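Long-range contacts in benzoate 1,2-dioxygenase beta subunit (Burkholderia mallei ATCC 23344, PDB 3E99), which probably serves as the structural, non-catalytic subunit of benzoate 1,2-dioxygenase, the ring-hydroxylating enzyme that adds dioxygen to benzoate: residues Arg16-Leu21 with Thr90-Ala95; Trp29-Arg34 with Pro64-Leu69; Asn96-Ser101 with Thr108-Trp113; Ser124-Met129 with Val148-Asp153. All coordinates share one frame; numbering follows the deposited sequence. Where two conformers were deposited one is given.

Contact 1 (Arg16-Leu21 with Thr90-Ala95); sequences RESRLL and TSHNIA
H92 on strand 90-95 packs against S18 and L21 of helix 16-21. The two segment axes run nearly antiparallel, 166° between directions, and approach to 8.0 Å, where the helix packs on the curved sheet of an NTF2-like fold. Starting at CB, the H92 side chain first meets S18, whose CB sits 3.6 Å from H92 CB. CG, anti to the carbonyl carbon at chi1 -74°, stays against S18 CB, and so does CD2. Over one ring face lies S18 O, offset toward the rim, 4.0 Å from H92 ND1. Farther out, CE1 touches CB and CD1 of L21, and NE2 ends 3.7 Å from L21 CD1, an oblique approach of methyl to ring. Both ring nitrogens bond elsewhere: ND1 to D22 just past the helix segment, NE2 to the terminal carboxylate of I164. A water gives one hydrogen to L21 O (2.6 Å) and another to T90 OG1 (2.7 Å from the water oxygen), spanning two atoms that are themselves 4.2 Å apart. T90 OG1 also bonds to D22. I94 adds a looser touch, CG1 on S18 OG, while that hydroxyl bonds back to L14 O of its own helix. The segments thus meet through van der Waals packing that includes polar atoms without direct hydrogen bonds; the polar link is water-mediated, and partners at both ring nitrogens should fix the imidazole's rotation and might favour its protonated form.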
# COMPACT_ATOMS: atom_id res chain seq x y z
N ARG A 16 -0.33 12.39 6.88
CA ARG A 16 0.38 13.63 7.14
C ARG A 16 1.62 13.37 7.99
O ARG A 16 2.71 13.84 7.66
CB ARG A 16 -0.52 14.64 7.87
CG ARG A 16 0.22 15.89 8.26
CD ARG A 16 -0.66 17.11 8.51
NE ARG A 16 0.24 18.25 8.65
CZ ARG A 16 0.72 18.71 9.80
NH1 ARG A 16 0.35 18.19 10.97
NH2 ARG A 16 1.57 19.72 9.77
N GLU A 17 1.45 12.65 9.10
CA GLU A 17 2.57 12.37 10.00
C GLU A 17 3.74 11.74 9.26
O GLU A 17 4.88 12.20 9.36
CB GLU A 17 2.12 11.54 11.19
CG GLU A 17 3.20 11.28 12.23
CD GLU A 17 3.70 9.85 12.25
OE1 GLU A 17 2.91 8.91 11.99
OE2 GLU A 17 4.91 9.65 12.48
N SER A 18 3.46 10.72 8.47
CA SER A 18 4.50 10.04 7.69
C SER A 18 5.07 10.92 6.57
O SER A 18 6.27 10.86 6.29
CB SER A 18 4.00 8.66 7.19
OG SER A 18 2.85 8.80 6.42
N ARG A 19 4.24 11.76 5.95
CA ARG A 19 4.71 12.74 4.98
C ARG A 19 5.74 13.70 5.58
O ARG A 19 6.73 14.08 4.92
CB ARG A 19 3.56 13.55 4.35
CG ARG A 19 4.02 14.70 3.46
CD ARG A 19 2.91 15.24 2.63
NE ARG A 19 1.71 15.50 3.40
CZ ARG A 19 1.52 16.55 4.19
NH1 ARG A 19 2.45 17.46 4.35
NH2 ARG A 19 0.35 16.71 4.79
N LEU A 20 5.51 14.12 6.82
CA LEU A 20 6.44 15.07 7.43
C LEU A 20 7.86 14.45 7.58
O LEU A 20 8.86 15.17 7.45
CB LEU A 20 5.88 15.62 8.75
CG LEU A 20 4.59 16.42 8.54
CD1 LEU A 20 3.97 16.80 9.88
CD2 LEU A 20 4.78 17.65 7.64
N LEU A 21 7.95 13.15 7.79
CA LEU A 21 9.23 12.44 7.80
C LEU A 21 9.81 12.34 6.40
O LEU A 21 10.99 12.58 6.19
CB LEU A 21 9.09 11.01 8.36
CG LEU A 21 8.80 10.85 9.83
CD1 LEU A 21 8.39 9.40 10.16
CD2 LEU A 21 10.03 11.31 10.62
N THR A 90 12.93 8.85 1.28
CA THR A 90 12.13 7.80 1.92
C THR A 90 10.69 7.97 1.43
O THR A 90 10.28 9.08 1.04
CB THR A 90 12.16 7.84 3.47
OG1 THR A 90 11.69 9.10 3.95
CG2 THR A 90 13.59 7.58 4.03
N SER A 91 9.94 6.89 1.47
CA SER A 91 8.54 6.89 1.07
C SER A 91 7.79 5.91 1.94
O SER A 91 7.98 4.70 1.85
CB SER A 91 8.36 6.51 -0.39
OG SER A 91 7.02 6.75 -0.82
N HIS A 92 6.98 6.45 2.85
CA HIS A 92 6.11 5.66 3.71
C HIS A 92 4.85 5.22 2.96
O HIS A 92 4.31 5.98 2.14
CB HIS A 92 5.68 6.47 4.95
CG HIS A 92 6.76 6.64 5.96
ND1 HIS A 92 7.93 7.31 5.68
CD2 HIS A 92 6.86 6.21 7.24
CE1 HIS A 92 8.71 7.26 6.75
NE2 HIS A 92 8.07 6.62 7.71
N ASN A 93 4.38 4.01 3.30
CA ASN A 93 3.21 3.39 2.68
C ASN A 93 2.43 2.71 3.77
O ASN A 93 2.86 1.68 4.30
CB ASN A 93 3.60 2.38 1.60
CG ASN A 93 4.44 3.01 0.47
OD1 ASN A 93 3.91 3.56 -0.54
ND2 ASN A 93 5.76 2.86 0.59
N ILE A 94 1.32 3.33 4.16
CA ILE A 94 0.53 2.90 5.32
C ILE A 94 -0.64 2.12 4.76
O ILE A 94 -1.39 2.66 3.93
CB ILE A 94 0.01 4.13 6.12
CG1 ILE A 94 1.16 5.06 6.62
CG2 ILE A 94 -0.97 3.70 7.29
CD1 ILE A 94 2.15 4.39 7.44
N ALA A 95 -0.82 0.89 5.25
CA ALA A 95 -1.78 -0.07 4.68
C ALA A 95 -2.57 -0.77 5.78
O ALA A 95 -2.14 -0.90 6.93
CB ALA A 95 -1.03 -1.15 3.86
O HOH W 1 12.94 10.98 5.40

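Contact 2 (Trp29-Arg34 with Pro64-Leu69); sequences WLDCYR and PNRQGL
L30 and R34 come nearest to L69 and R66 by CA, at 7.6 and 6.9 Å, where a type I beta turn from L30 to Y33 meets the first turn of helix 66-82. Within the NTF2-like fold this turn links helix 26-30 to strand 33-34, and the long helix lies beside both. R66 spans the turn. Its CG is anti to the backbone N, and CB and CG run past R34 O before CD packs on Y33 CB at 3.7 Å. The chain then bends at chi3. NH1 donates to Y33 O at 3.1 Å, with 148° at the hydrogen and the oxygen tilted 21° out of the guanidinium plane. L30 O is also close, 2.9 Å from R66 NH1, and L30 CB lies over one face of the guanidinium. D31 OD1 reaches the edge of that group as a long salt bridge, 3.7 Å from R66 NH1, while NE pairs with E70. The positive group thus lies among turn carbonyls and two carboxylates, which would be expected to stabilise its charge. On the buried side L69 takes over. Its CD2 comes to the indole edge of W29 at CH2, and the L69 and L30 side chains slide past each other in opposite directions, L69 CB touching L30 CD2. The polar ends of W29 and Y33 both bond to E17 of helix 7-22. L69 CD1 stands over the Y33 ring in a CH-pi contact, 4.2 Å from the ring centroid and 20° off its normal.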
# COMPACT_ATOMS: atom_id res chain seq x y z
N TRP A 29 6.77 17.47 12.17
CA TRP A 29 6.65 16.08 12.55
C TRP A 29 6.55 15.90 14.08
O TRP A 29 5.69 15.19 14.56
CB TRP A 29 7.79 15.24 12.01
CG TRP A 29 7.68 13.77 12.42
CD1 TRP A 29 6.80 12.83 11.96
CD2 TRP A 29 8.44 13.13 13.45
NE1 TRP A 29 6.99 11.63 12.60
CE2 TRP A 29 7.99 11.80 13.54
CE3 TRP A 29 9.49 13.56 14.28
CZ2 TRP A 29 8.56 10.87 14.41
CZ3 TRP A 29 10.04 12.65 15.20
CH2 TRP A 29 9.54 11.30 15.26
N LEU A 30 7.46 16.52 14.82
CA LEU A 30 7.44 16.44 16.27
C LEU A 30 6.14 16.94 16.79
O LEU A 30 5.68 16.44 17.81
CB LEU A 30 8.60 17.24 16.91
CG LEU A 30 9.97 16.57 16.79
CD1 LEU A 30 11.14 17.57 16.97
CD2 LEU A 30 10.09 15.34 17.71
N ASP A 31 5.55 17.95 16.14
CA ASP A 31 4.27 18.48 16.61
C ASP A 31 3.08 17.56 16.40
O ASP A 31 2.00 17.87 16.86
CB ASP A 31 3.96 19.84 15.99
CG ASP A 31 4.66 20.98 16.70
OD1 ASP A 31 5.01 20.83 17.90
OD2 ASP A 31 4.84 22.01 16.03
N CYS A 32 3.27 16.42 15.73
CA CYS A 32 2.22 15.41 15.65
C CYS A 32 2.19 14.55 16.89
O CYS A 32 1.28 13.69 17.01
CB CYS A 32 2.44 14.47 14.43
SG CYS A 32 2.39 15.31 12.86
N TYR A 33 3.17 14.76 17.79
CA TYR A 33 3.33 13.97 19.01
C TYR A 33 3.06 14.80 20.26
O TYR A 33 3.55 15.91 20.40
CB TYR A 33 4.72 13.33 19.13
CG TYR A 33 4.96 12.23 18.08
CD1 TYR A 33 5.25 12.55 16.76
CD2 TYR A 33 4.90 10.89 18.43
CE1 TYR A 33 5.47 11.55 15.81
CE2 TYR A 33 5.14 9.88 17.50
CZ TYR A 33 5.37 10.20 16.19
OH TYR A 33 5.59 9.18 15.26
N ARG A 34 2.27 14.24 21.16
CA ARG A 34 2.01 14.91 22.45
C ARG A 34 3.31 14.94 23.26
O ARG A 34 4.13 14.02 23.19
CB ARG A 34 0.88 14.22 23.21
CG ARG A 34 -0.04 15.23 23.86
CD ARG A 34 -1.40 14.66 24.27
NE ARG A 34 -1.26 13.66 25.33
CZ ARG A 34 -2.29 13.08 25.93
NH1 ARG A 34 -3.53 13.38 25.56
NH2 ARG A 34 -2.10 12.19 26.88
N PRO A 64 10.17 7.45 26.80
CA PRO A 64 9.03 7.56 27.69
C PRO A 64 8.28 8.86 27.57
O PRO A 64 7.20 9.01 28.14
CB PRO A 64 9.67 7.44 29.07
CG PRO A 64 11.00 8.04 28.90
CD PRO A 64 11.44 7.71 27.50
N ASN A 65 8.85 9.81 26.83
CA ASN A 65 8.14 11.03 26.51
C ASN A 65 8.74 11.59 25.25
O ASN A 65 9.66 11.02 24.70
CB ASN A 65 8.22 12.01 27.67
CG ASN A 65 9.62 12.26 28.10
OD1 ASN A 65 10.49 12.46 27.28
ND2 ASN A 65 9.86 12.22 29.42
N ARG A 66 8.21 12.70 24.79
CA ARG A 66 8.67 13.25 23.53
C ARG A 66 10.10 13.82 23.57
O ARG A 66 10.76 13.86 22.57
CB ARG A 66 7.74 14.33 23.06
CG ARG A 66 7.82 14.53 21.54
CD ARG A 66 6.86 15.56 21.13
NE ARG A 66 7.44 16.85 21.38
CZ ARG A 66 6.95 18.00 20.92
NH1 ARG A 66 5.83 18.03 20.21
NH2 ARG A 66 7.60 19.13 21.16
N GLN A 67 10.57 14.25 24.73
CA GLN A 67 11.92 14.79 24.79
C GLN A 67 12.94 13.89 24.08
O GLN A 67 13.80 14.39 23.38
CB GLN A 67 12.36 15.02 26.23
CG GLN A 67 13.79 15.57 26.38
CD GLN A 67 14.12 15.85 27.80
OE1 GLN A 67 13.37 16.52 28.48
NE2 GLN A 67 15.24 15.33 28.28
N GLY A 68 12.85 12.59 24.26
CA GLY A 68 13.79 11.68 23.62
C GLY A 68 13.72 11.81 22.10
O GLY A 68 14.74 11.75 21.42
N LEU A 69 12.52 12.00 21.58
CA LEU A 69 12.34 12.15 20.13
C LEU A 69 12.92 13.48 19.66
O LEU A 69 13.44 13.55 18.56
CB LEU A 69 10.87 12.10 19.72
CG LEU A 69 10.19 10.73 19.69
CD1 LEU A 69 8.73 10.90 19.29
CD2 LEU A 69 10.93 9.79 18.74

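Contact 3 (Asn96-Ser101 with Thr108-Trp113); sequences NVERES and TVRFNW
E98 and R110 form a hydrogen-bonded pair in an antiparallel beta hairpin, strands 89-103 and 106-119, whose register is shifted by a classic beta bulge. Among the backbone bonds, E98 N to R110 O (2.9 Å, 174° at the hydrogen) and its return bond hold the regular part. At the bulge E100 and S101 both face T108, and T108 O accepts from E100 N at 2.8 Å and from S101 N at 3.2 Å; T108 N returns to S101 O. Between these rungs, V109 CA sends a CA-H toward E98 O. In apolar contact, V97 CG2 lies beside F111 CB at 3.7 Å, their side chains pointing the same way; on the face of R99 and V109, V109 CG1 meets the aliphatic CG of R99 obliquely. Charged groups occupy the face of E98 and R110. E98 OE2 stays 4.4 Å from R110 NE, well out of the guanidinium plane, and E100 OE2 4.2 Å from R110 NH1. Separately, E98 pairs with R19 of a neighbouring subunit and E100 with R131. R110 CG stands between its backbone N and carbonyl carbon (chi1 68°), and beyond it CD rests 3.3 Å from E100 OE2. One water bridges the two groups, donating to E100 OE2 at 2.6 Å and accepting from R110 NH1.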
# COMPACT_ATOMS: atom_id res chain seq x y z
N ASN A 96 -3.74 -1.24 5.42
CA ASN A 96 -4.50 -2.18 6.23
C ASN A 96 -4.81 -1.59 7.61
O ASN A 96 -4.67 -2.23 8.65
CB ASN A 96 -3.76 -3.53 6.36
CG ASN A 96 -3.65 -4.32 5.05
OD1 ASN A 96 -3.50 -3.78 3.96
ND2 ASN A 96 -3.67 -5.65 5.19
N VAL A 97 -5.25 -0.35 7.58
CA VAL A 97 -5.54 0.38 8.82
C VAL A 97 -6.86 -0.13 9.44
O VAL A 97 -7.88 -0.13 8.80
CB VAL A 97 -5.64 1.88 8.62
CG1 VAL A 97 -5.88 2.55 10.01
CG2 VAL A 97 -4.35 2.45 7.93
N GLU A 98 -6.78 -0.55 10.70
CA GLU A 98 -7.92 -1.00 11.47
C GLU A 98 -8.05 -0.24 12.75
O GLU A 98 -7.09 -0.14 13.51
CB GLU A 98 -7.75 -2.45 11.83
CG GLU A 98 -7.77 -3.38 10.59
CD GLU A 98 -7.59 -4.79 11.02
OE1 GLU A 98 -8.57 -5.40 11.50
OE2 GLU A 98 -6.46 -5.25 10.97
N ARG A 99 -9.25 0.24 13.02
CA ARG A 99 -9.53 0.87 14.31
C ARG A 99 -9.72 -0.20 15.36
O ARG A 99 -10.43 -1.16 15.12
CB ARG A 99 -10.80 1.72 14.19
CG ARG A 99 -10.62 2.92 13.25
CD ARG A 99 -11.91 3.74 13.18
NE ARG A 99 -12.36 4.18 14.51
CZ ARG A 99 -13.55 4.71 14.74
NH1 ARG A 99 -14.41 4.87 13.74
NH2 ARG A 99 -13.89 5.06 15.99
N GLU A 100 -9.10 -0.04 16.52
CA GLU A 100 -9.19 -1.03 17.58
C GLU A 100 -10.08 -0.58 18.74
O GLU A 100 -10.85 -1.39 19.26
CB GLU A 100 -7.80 -1.33 18.09
CG GLU A 100 -7.00 -2.12 17.10
CD GLU A 100 -5.68 -2.56 17.67
OE1 GLU A 100 -5.08 -1.79 18.44
OE2 GLU A 100 -5.26 -3.67 17.35
N SER A 101 -9.94 0.67 19.15
CA SER A 101 -10.78 1.21 20.23
C SER A 101 -10.83 2.72 20.19
O SER A 101 -10.06 3.34 19.46
CB SER A 101 -10.25 0.77 21.57
OG SER A 101 -8.97 1.34 21.76
N THR A 108 -7.44 4.44 19.05
CA THR A 108 -6.35 3.50 18.90
C THR A 108 -6.57 2.69 17.62
O THR A 108 -7.65 2.13 17.41
CB THR A 108 -6.25 2.57 20.13
OG1 THR A 108 -6.04 3.35 21.32
CG2 THR A 108 -5.08 1.58 20.00
N VAL A 109 -5.53 2.63 16.77
CA VAL A 109 -5.58 1.94 15.48
C VAL A 109 -4.32 1.09 15.31
O VAL A 109 -3.28 1.38 15.94
CB VAL A 109 -5.67 2.94 14.32
CG1 VAL A 109 -6.99 3.77 14.42
CG2 VAL A 109 -4.46 3.87 14.35
N ARG A 110 -4.39 0.08 14.47
CA ARG A 110 -3.20 -0.65 14.03
C ARG A 110 -3.12 -0.61 12.54
O ARG A 110 -4.13 -0.42 11.83
CB ARG A 110 -3.23 -2.09 14.49
CG ARG A 110 -4.28 -2.95 13.84
CD ARG A 110 -4.19 -4.35 14.27
NE ARG A 110 -3.05 -5.06 13.71
CZ ARG A 110 -2.52 -6.14 14.27
NH1 ARG A 110 -3.00 -6.65 15.40
NH2 ARG A 110 -1.52 -6.76 13.67
N PHE A 111 -1.91 -0.82 12.01
CA PHE A 111 -1.74 -0.76 10.56
C PHE A 111 -0.43 -1.43 10.16
O PHE A 111 0.45 -1.61 11.00
CB PHE A 111 -1.85 0.71 9.98
CG PHE A 111 -0.84 1.68 10.52
CD1 PHE A 111 0.46 1.78 9.98
CD2 PHE A 111 -1.13 2.43 11.62
CE1 PHE A 111 1.36 2.63 10.50
CE2 PHE A 111 -0.20 3.27 12.16
CZ PHE A 111 1.05 3.39 11.60
N ASN A 112 -0.32 -1.86 8.88
CA ASN A 112 0.95 -2.37 8.35
C ASN A 112 1.62 -1.25 7.59
O ASN A 112 0.96 -0.31 7.14
CB ASN A 112 0.69 -3.58 7.43
CG ASN A 112 0.14 -4.77 8.18
OD1 ASN A 112 0.21 -4.79 9.42
ND2 ASN A 112 -0.40 -5.76 7.46
N TRP A 113 2.92 -1.35 7.39
CA TRP A 113 3.61 -0.29 6.70
C TRP A 113 4.86 -0.86 6.05
O TRP A 113 5.32 -1.98 6.34
CB TRP A 113 3.94 0.86 7.69
CG TRP A 113 4.71 0.36 8.85
CD1 TRP A 113 4.20 0.01 10.08
CD2 TRP A 113 6.12 0.15 8.92
NE1 TRP A 113 5.19 -0.41 10.89
CE2 TRP A 113 6.38 -0.33 10.23
CE3 TRP A 113 7.19 0.35 8.04
CZ2 TRP A 113 7.65 -0.67 10.65
CZ3 TRP A 113 8.44 0.04 8.47
CH2 TRP A 113 8.68 -0.46 9.77
O HOH W 2 -5.82 -6.14 16.72

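Contact 4 (Ser124-Met129 with Val148-Asp153); sequences SSYFGM and VVLKND
M129 and V149 form an antiparallel hydrogen-bonded pair, M129 N to V149 O at 3.0 Å and V149 N to M129 O, between short segment axes at 132°. Next comes the non-hydrogen-bonded pair G128 with L150, where G128, having no side chain, lets its CA approach V149 O to 3.1 Å in a CA-H...O contact. K151 N to F127 O continues the ladder past the end of strand 148-150. Beyond it a side chain replaces the backbone: the N152 amide takes up both functions of a strand edge. N152 OD1 accepts from F127 N at 3.1 Å, the donor tilted from the amide carbonyl plane, and ND2 gives a hydrogen to S125 O at 2.9 Å, with that oxygen close to the amide plane but the donor above the carbonyl plane of S125. The strands form the last hairpin of the curved NTF2-like sheet, 122-135 with 142-150. F127 CG stands between its backbone N and carbonyl carbon (chi1 71°). N152 N lies over one face of the F127 ring, and the N152 amide plane is only 18° from the ring plane; F127 CE1 meets N152 CB at 3.5 Å. The F127 and K151 side chains cross at about a right angle, K151 CB touching CE2, and the extended lysine carries NZ away to T90 O of a neighbouring subunit. On the face of M129 and V149, the selenomethionine SE packs against V149 CG2 at 4.0 Å.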
# COMPACT_ATOMS: atom_id res chain seq x y z
N SER A 124 16.50 0.29 0.06
CA SER A 124 16.26 -0.46 1.29
C SER A 124 14.77 -0.52 1.62
O SER A 124 14.07 0.45 1.34
CB SER A 124 16.99 0.25 2.43
OG SER A 124 18.38 0.21 2.19
N SER A 125 14.26 -1.65 2.13
CA SER A 125 12.85 -1.77 2.59
C SER A 125 12.86 -2.06 4.08
O SER A 125 13.68 -2.84 4.56
CB SER A 125 12.06 -2.95 1.96
OG SER A 125 11.57 -2.67 0.69
N TYR A 126 11.91 -1.45 4.78
CA TYR A 126 11.60 -1.72 6.16
C TYR A 126 10.11 -1.96 6.18
O TYR A 126 9.39 -1.24 5.54
CB TYR A 126 11.92 -0.51 7.02
CG TYR A 126 13.35 -0.09 6.91
CD1 TYR A 126 14.31 -0.62 7.75
CD2 TYR A 126 13.76 0.80 5.91
CE1 TYR A 126 15.65 -0.23 7.63
CE2 TYR A 126 15.08 1.16 5.77
CZ TYR A 126 16.02 0.66 6.63
OH TYR A 126 17.33 1.04 6.49
N PHE A 127 9.66 -2.98 6.90
CA PHE A 127 8.24 -3.24 6.94
C PHE A 127 7.83 -3.84 8.26
O PHE A 127 8.65 -4.38 8.98
CB PHE A 127 7.82 -4.11 5.79
CG PHE A 127 8.29 -5.55 5.87
CD1 PHE A 127 9.51 -5.93 5.34
CD2 PHE A 127 7.48 -6.53 6.43
CE1 PHE A 127 9.93 -7.24 5.39
CE2 PHE A 127 7.91 -7.85 6.47
CZ PHE A 127 9.15 -8.18 5.96
N GLY A 128 6.56 -3.68 8.59
CA GLY A 128 6.03 -4.22 9.81
C GLY A 128 4.66 -3.69 10.15
O GLY A 128 3.88 -3.33 9.24
N MSE A 129 4.36 -3.69 11.45
CA MSE A 129 3.07 -3.26 11.96
C MSE A 129 3.29 -2.18 12.99
O MSE A 129 4.36 -2.10 13.63
CB MSE A 129 2.38 -4.48 12.57
CG MSE A 129 1.20 -4.22 13.37
SE MSE A 129 1.70 -3.95 15.23
CE MSE A 129 0.09 -3.59 15.56
N VAL A 148 5.84 0.06 17.43
CA VAL A 148 6.26 -0.33 16.10
C VAL A 148 6.93 -1.67 16.18
O VAL A 148 7.91 -1.84 16.89
CB VAL A 148 7.31 0.63 15.51
CG1 VAL A 148 7.73 0.17 14.09
CG2 VAL A 148 6.82 2.04 15.48
N VAL A 149 6.40 -2.61 15.43
CA VAL A 149 6.99 -3.93 15.20
C VAL A 149 7.68 -3.96 13.83
O VAL A 149 7.02 -3.90 12.75
CB VAL A 149 5.87 -5.00 15.33
CG1 VAL A 149 6.38 -6.44 15.06
CG2 VAL A 149 5.27 -4.89 16.73
N LEU A 150 9.01 -3.99 13.87
CA LEU A 150 9.82 -4.14 12.65
C LEU A 150 9.99 -5.60 12.37
O LEU A 150 10.63 -6.35 13.14
CB LEU A 150 11.18 -3.51 12.81
CG LEU A 150 12.16 -3.65 11.66
CD1 LEU A 150 11.71 -2.83 10.49
CD2 LEU A 150 13.51 -3.23 12.16
N LYS A 151 9.46 -6.04 11.25
CA LYS A 151 9.55 -7.44 10.92
C LYS A 151 10.85 -7.88 10.28
O LYS A 151 11.27 -9.01 10.50
CB LYS A 151 8.33 -7.90 10.13
CG LYS A 151 7.06 -7.97 10.98
CD LYS A 151 5.85 -8.47 10.22
CE LYS A 151 4.69 -8.64 11.20
NZ LYS A 151 3.43 -9.11 10.61
N ASN A 152 11.50 -7.02 9.50
CA ASN A 152 12.78 -7.41 8.91
C ASN A 152 13.88 -6.75 9.71
O ASN A 152 14.48 -5.78 9.30
CB ASN A 152 12.84 -7.12 7.40
CG ASN A 152 12.74 -5.65 7.06
OD1 ASN A 152 11.93 -4.90 7.61
ND2 ASN A 152 13.56 -5.24 6.14
N ASP A 153 14.08 -7.28 10.90
CA ASP A 153 14.93 -6.61 11.88
C ASP A 153 16.43 -6.87 11.70
O ASP A 153 17.23 -6.02 12.07
CB ASP A 153 14.48 -6.92 13.31
CG ASP A 153 14.60 -8.37 13.66
OD1 ASP A 153 14.36 -9.23 12.78
OD2 ASP A 153 14.93 -8.64 14.83

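Overall arrangement
From the N terminus, helix 7-22 opens contact 1, which closes only when strand 89-103 is reached. Within that span contact 2 opens and closes, joining helix 26-30 and strand 33-34 to the start of helix 66-82, so it is the one nested pair. The two also touch where L20 and L21 pack on W29. Contacts 3 and 4 then follow in series, each joining the strands of a hairpin in the same sheet, with strands 106-119 and 122-135 adjacent between them; none cross. Strand 89-103 serves contacts 1 and 3, and A95 O to N112 N joins them. W113 N to G128 O ties contact 3 to contact 4. Contacts 1, 3 and 4 also border neighbouring subunits of the trimer, whereas contact 2 touches none.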